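Local atomic coordinates of tryptophan synthase alpha chain (PDB entry 2EKC), a protein that probably catalyses the aldol cleavage of indoleglycerol phosphate to indole and glyceraldehyde 3-phosphate, in the last step of tryptophan biosynthesis. Residues Y30-L34 with E83-L88; F78-L82 with F114-S118. All blocks are in the same frame, centred on the assembly; numbering follows the deposited sequence.

Contact 1. Residues Y30-L34 with E83-L88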
loop_
_atom_site.group_PDB
_atom_site.type_symbol
_atom_site.label_atom_id
_atom_site.label_comp_id
_atom_site.label_asym_id
_atom_site.label_seq_id
_atom_site.Cartn_x
_atom_site.Cartn_y
_atom_site.Cartn_z
ATOM N N TYR A 30 16.704 -8.426 6.326
ATOM C CA TYR A 30 16.749 -7.782 5.013
ATOM C C TYR A 30 16.732 -8.758 3.841
ATOM O O TYR A 30 15.867 -8.665 2.972
ATOM C CB TYR A 30 17.976 -6.872 4.877
ATOM C CG TYR A 30 17.939 -6.027 3.616
ATOM C CD1 TYR A 30 17.256 -4.811 3.588
ATOM C CD2 TYR A 30 18.540 -6.470 2.439
ATOM C CE1 TYR A 30 17.174 -4.055 2.415
ATOM C CE2 TYR A 30 18.461 -5.726 1.259
ATOM C CZ TYR A 30 17.776 -4.520 1.256
ATOM O OH TYR A 30 17.685 -3.788 0.094
ATOM N N GLU A 31 17.683 -9.690 3.817
ATOM C CA GLU A 31 17.777 -10.668 2.731
ATOM C C GLU A 31 16.467 -11.420 2.480
ATOM O O GLU A 31 15.993 -11.489 1.346
ATOM C CB GLU A 31 18.895 -11.673 3.014
ATOM C CG GLU A 31 19.061 -12.721 1.919
ATOM C CD GLU A 31 20.227 -13.669 2.170
ATOM O OE1 GLU A 31 20.264 -14.301 3.249
ATOM O OE2 GLU A 31 21.101 -13.786 1.282
ATOM N N THR A 32 15.890 -11.981 3.537
ATOM C CA THR A 32 14.638 -12.716 3.415
ATOM C C THR A 32 13.510 -11.818 2.905
ATOM O O THR A 32 12.725 -12.232 2.056
ATOM C CB THR A 32 14.224 -13.328 4.766
ATOM O OG1 THR A 32 15.273 -14.177 5.247
ATOM C CG2 THR A 32 12.944 -14.145 4.617
ATOM N N SER A 33 13.433 -10.588 3.409
ATOM C CA SER A 33 12.385 -9.670 2.971
ATOM C C SER A 33 12.534 -9.334 1.490
ATOM O O SER A 33 11.546 -9.171 0.776
ATOM C CB SER A 33 12.393 -8.380 3.811
ATOM O OG SER A 33 13.463 -7.510 3.476
ATOM N N LEU A 34 13.769 -9.237 1.019
ATOM C CA LEU A 34 13.997 -8.927 -0.389
ATOM C C LEU A 34 13.506 -10.081 -1.256
ATOM O O LEU A 34 12.896 -9.864 -2.300
ATOM C CB LEU A 34 15.478 -8.670 -0.647
ATOM C CG LEU A 34 15.883 -8.347 -2.085
ATOM C CD1 LEU A 34 15.148 -7.101 -2.577
ATOM C CD2 LEU A 34 17.391 -8.139 -2.139
ATOM N N GLU A 83 16.938 1.663 -0.657
ATOM C CA GLU A 83 17.871 0.830 -1.415
ATOM C C GLU A 83 17.085 -0.350 -1.986
ATOM O O GLU A 83 17.295 -0.754 -3.130
ATOM C CB GLU A 83 18.998 0.319 -0.510
ATOM C CG GLU A 83 19.916 -0.719 -1.159
ATOM C CD GLU A 83 20.755 -0.161 -2.301
ATOM O OE1 GLU A 83 20.178 0.338 -3.291
ATOM O OE2 GLU A 83 21.999 -0.228 -2.209
ATOM N N LEU A 84 16.174 -0.891 -1.182
ATOM C CA LEU A 84 15.343 -2.015 -1.608
ATOM C C LEU A 84 14.400 -1.566 -2.724
ATOM O O LEU A 84 14.183 -2.293 -3.687
ATOM C CB LEU A 84 14.542 -2.571 -0.418
ATOM C CG LEU A 84 13.593 -3.749 -0.694
ATOM C CD1 LEU A 84 13.472 -4.617 0.546
ATOM C CD2 LEU A 84 12.230 -3.226 -1.131
ATOM N N SER A 85 13.840 -0.368 -2.590
ATOM C CA SER A 85 12.947 0.171 -3.617
ATOM C C SER A 85 13.725 0.312 -4.928
ATOM O O SER A 85 13.266 -0.118 -5.986
ATOM C CB SER A 85 12.405 1.544 -3.197
ATOM O OG SER A 85 11.726 2.183 -4.274
ATOM N N GLU A 86 14.905 0.915 -4.855
ATOM C CA GLU A 86 15.723 1.102 -6.049
ATOM C C GLU A 86 16.061 -0.248 -6.692
ATOM O O GLU A 86 16.001 -0.399 -7.911
ATOM C CB GLU A 86 17.008 1.857 -5.697
ATOM C CG GLU A 86 17.958 2.042 -6.876
ATOM C CD GLU A 86 19.239 2.761 -6.490
ATOM O OE1 GLU A 86 19.188 3.986 -6.242
ATOM O OE2 GLU A 86 20.297 2.097 -6.426
ATOM N N THR A 87 16.407 -1.228 -5.866
ATOM C CA THR A 87 16.742 -2.554 -6.367
ATOM C C THR A 87 15.569 -3.199 -7.106
ATOM O O THR A 87 15.740 -3.757 -8.191
ATOM C CB THR A 87 17.189 -3.474 -5.219
ATOM O OG1 THR A 87 18.401 -2.962 -4.649
ATOM C CG2 THR A 87 17.437 -4.886 -5.727
ATOM N N LEU A 88 14.378 -3.113 -6.524
ATOM C CA LEU A 88 13.190 -3.703 -7.138
ATOM C C LEU A 88 12.744 -2.924 -8.374
ATOM O O LEU A 88 12.253 -3.507 -9.340
ATOM C CB LEU A 88 12.041 -3.758 -6.123
ATOM C CG LEU A 88 12.223 -4.680 -4.911
ATOM C CD1 LEU A 88 11.014 -4.575 -4.020
ATOM C CD2 LEU A 88 12.417 -6.125 -5.380
HETATM O O HOH W 1 19.016 -4.588 -1.902
#

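Contact 2. Residues F78-L82 with F114-S118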
loop_
_atom_site.group_PDB
_atom_site.type_symbol
_atom_site.label_atom_id
_atom_site.label_comp_id
_atom_site.label_asym_id
_atom_site.label_seq_id
_atom_site.Cartn_x
_atom_site.Cartn_y
_atom_site.Cartn_z
ATOM N N PHE A 78 15.835 4.199 6.963
ATOM C CA PHE A 78 15.136 4.736 5.806
ATOM C C PHE A 78 16.015 4.481 4.578
ATOM O O PHE A 78 15.516 4.169 3.499
ATOM C CB PHE A 78 14.899 6.239 5.995
ATOM C CG PHE A 78 14.191 6.901 4.841
ATOM C CD1 PHE A 78 13.033 6.349 4.304
ATOM C CD2 PHE A 78 14.668 8.100 4.318
ATOM C CE1 PHE A 78 12.356 6.981 3.262
ATOM C CE2 PHE A 78 14.000 8.743 3.276
ATOM C CZ PHE A 78 12.841 8.182 2.747
ATOM N N GLU A 79 17.331 4.601 4.750
ATOM C CA GLU A 79 18.259 4.369 3.646
ATOM C C GLU A 79 18.158 2.944 3.107
ATOM O O GLU A 79 18.302 2.720 1.902
ATOM C CB GLU A 79 19.704 4.636 4.084
ATOM C CG GLU A 79 20.045 6.112 4.272
ATOM C CD GLU A 79 19.621 6.656 5.623
ATOM O OE1 GLU A 79 19.035 5.895 6.418
ATOM O OE2 GLU A 79 19.887 7.845 5.897
ATOM N N ASP A 80 17.926 1.979 3.992
ATOM C CA ASP A 80 17.817 0.582 3.568
ATOM C C ASP A 80 16.504 0.376 2.824
ATOM O O ASP A 80 16.431 -0.394 1.865
ATOM C CB ASP A 80 17.880 -0.357 4.777
ATOM C CG ASP A 80 19.174 -0.212 5.565
ATOM O OD1 ASP A 80 20.259 -0.436 4.988
ATOM O OD2 ASP A 80 19.104 0.130 6.763
ATOM N N VAL A 81 15.466 1.072 3.274
ATOM C CA VAL A 81 14.163 0.975 2.637
ATOM C C VAL A 81 14.236 1.448 1.193
ATOM O O VAL A 81 13.704 0.796 0.295
ATOM C CB VAL A 81 13.103 1.823 3.377
ATOM C CG1 VAL A 81 11.803 1.845 2.574
ATOM C CG2 VAL A 81 12.850 1.239 4.770
ATOM N N LEU A 82 14.893 2.584 0.968
ATOM C CA LEU A 82 15.001 3.122 -0.383
ATOM C C LEU A 82 15.945 2.306 -1.266
ATOM O O LEU A 82 15.774 2.269 -2.482
ATOM C CB LEU A 82 15.438 4.590 -0.343
ATOM C CG LEU A 82 14.430 5.550 0.309
ATOM C CD1 LEU A 82 14.903 6.979 0.127
ATOM C CD2 LEU A 82 13.048 5.370 -0.321
ATOM N N PHE A 114 12.931 14.092 2.507
ATOM C CA PHE A 114 12.218 12.815 2.495
ATOM C C PHE A 114 11.603 12.558 1.122
ATOM O O PHE A 114 11.773 11.481 0.540
ATOM C CB PHE A 114 11.125 12.819 3.571
ATOM C CG PHE A 114 10.546 11.463 3.859
ATOM C CD1 PHE A 114 9.522 10.940 3.074
ATOM C CD2 PHE A 114 11.024 10.707 4.924
ATOM C CE1 PHE A 114 8.980 9.684 3.349
ATOM C CE2 PHE A 114 10.490 9.448 5.205
ATOM C CZ PHE A 114 9.466 8.936 4.417
ATOM N N CYS A 115 10.897 13.553 0.601
ATOM C CA CYS A 115 10.266 13.417 -0.700
ATOM C C CYS A 115 11.297 13.323 -1.820
ATOM O O CYS A 115 11.146 12.511 -2.732
ATOM C CB CYS A 115 9.306 14.585 -0.944
ATOM S SG CYS A 115 7.810 14.520 0.096
ATOM N N ARG A 116 12.345 14.142 -1.742
ATOM C CA ARG A 116 13.411 14.138 -2.750
ATOM C C ARG A 116 14.006 12.735 -2.868
ATOM O O ARG A 116 14.089 12.172 -3.955
ATOM C CB ARG A 116 14.526 15.126 -2.364
ATOM C CG ARG A 116 15.646 15.290 -3.386
ATOM C CD ARG A 116 16.819 16.060 -2.772
ATOM N NE ARG A 116 17.711 15.189 -2.005
ATOM C CZ ARG A 116 18.439 15.580 -0.962
ATOM N NH1 ARG A 116 18.386 16.835 -0.541
ATOM N NH2 ARG A 116 19.229 14.714 -0.341
ATOM N N LEU A 117 14.429 12.181 -1.737
ATOM C CA LEU A 117 15.016 10.847 -1.720
ATOM C C LEU A 117 14.064 9.761 -2.213
ATOM O O LEU A 117 14.460 8.889 -2.989
ATOM C CB LEU A 117 15.508 10.510 -0.310
ATOM C CG LEU A 117 16.703 11.357 0.144
ATOM C CD1 LEU A 117 16.993 11.114 1.611
ATOM C CD2 LEU A 117 17.914 11.022 -0.715
ATOM N N SER A 118 12.817 9.805 -1.754
ATOM C CA SER A 118 11.823 8.809 -2.163
ATOM C C SER A 118 11.661 8.780 -3.683
ATOM O O SER A 118 11.665 7.716 -4.302
ATOM C CB SER A 118 10.461 9.110 -1.517
ATOM O OG SER A 118 10.500 8.915 -0.111
#

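Contact 1. Residues Y30-L34 with E83-L88
In the helical layer of this TIM barrel, Tyr30 and Leu34 on the first turn of helix 30-42 meet Leu84, Thr87 and Leu88 on helix 78-91. Tyr30 reaches across with its phenol end: OH lies 3.4 Å from Leu84 CB, and the ring carbon CZ follows at 4.1 Å from that same CB, the leucine meeting the ring obliquely. With CG anti to the backbone N (chi1 -171°), the ring extends beside its own carbonyl toward the other helix. There Tyr30 OH and the oxygen of a hydrogen-bonded water, which lies in the ring plane, are 2.5 Å apart, and this water donates a longer bond to Thr87 OG1.

The two helices run roughly parallel, their segment axes 35° apart, as expected of the outer helices of a barrel whose eight strands are all parallel. An axis separation of 11.8 Å leaves the bridging to long side chains. Leu34 does it with one methyl: CD1 sits 4.0 Å from Leu88 CD2 and comes almost as close to Leu84 CG, while Thr87 CG2 lies at the limit of contact. Leu34 runs alongside both Leu84 and Leu88, pointing the other way, and Phe37, further along helix 30-42, also packs on Leu84 and Leu88.

The serine and threonine hydroxyls each donate to a carbonyl of their own helix. Ser33 OG donates to Tyr30 O at 2.7 Å and has an additional bond with Gly26 N, whereas Thr87 OG1 donates to Glu83 O (2.9 Å), approaching from the face opposite to that used by Thr87 N.

Contact 2. Residues F78-L82 with F114-S118
Phe114 O takes two hydrogen bonds from Ser118, one from its backbone N and one from its OG at 2.9 Å, and the two donors come from opposite faces of the carbonyl plane. The side-chain bond holds the hydroxyl at the rim of the Phe78 ring, in the ring plane, with OG 3.8 Å from Phe78 CZ. Ser118 thus satisfies its hydroxyl within its own helix while bordering an aromatic pair.

That pair is an offset stack of Phe78 and Phe114, with centroids 4.4 Å apart and planes only 9° from parallel. Phe114 CE2 lies over one face of Phe78, toward the rim, and Phe78 CZ lies likewise over Phe114, each the other's nearest atom at 3.6 Å. Both rings have CG anti to the backbone N (chi1 179° in Phe78, -167° in Phe114), which carries them into the gap between the helices. The opposite face of Phe78 is taken by Leu82 CG from one turn on, and the ring is sandwiched between the two. Without the Phe114 ring, with an alanine here, the stacked face of Phe78 would probably lose its cover and the ring be freer to shift.

Next to the stack, Leu82 CD1 presses on Leu117 CB at 3.6 Å, the two side chains lying nearly perpendicular, and Leu117 CD1 touches Phe78 CE2 obliquely.

Helices 78-91 and 111-120, their segment axes 11.3 Å apart, come after strands 47-51 and 97-100 of the TIM barrel, each with a further helix (62-73, 103-109) in between. Leu99 of strand 97-100 touches Phe78, Phe114 and Ser118 alike, Ile109 of helix 103-109 touches both rings, and Phe126 of strand 125-127 meets Phe114.

Helix 78-91 is common to both contacts: its first turn, 78-82, faces helix 111-120 in contact 2, and the residues that follow, 83-88, face helix 30-42 in contact 1. Together they join three helices of the barrel's outer layer, and the centres of the two contacts are about 13 Å apart. They also touch directly, where Tyr30 CE1 of contact 1 comes within 3.8 Å of Asp80 O on the 78-82 turn. Contact 1 is partly buried and includes a bridging water; contact 2 is buried and built around an aromatic stack. Contact 1 comes nearer to the predicted catalytic machinery, the Leu84 side chain lying about 10 Å from that of Glu49, a predicted proton acceptor, whereas contact 2 is remote from the predicted active-site residues.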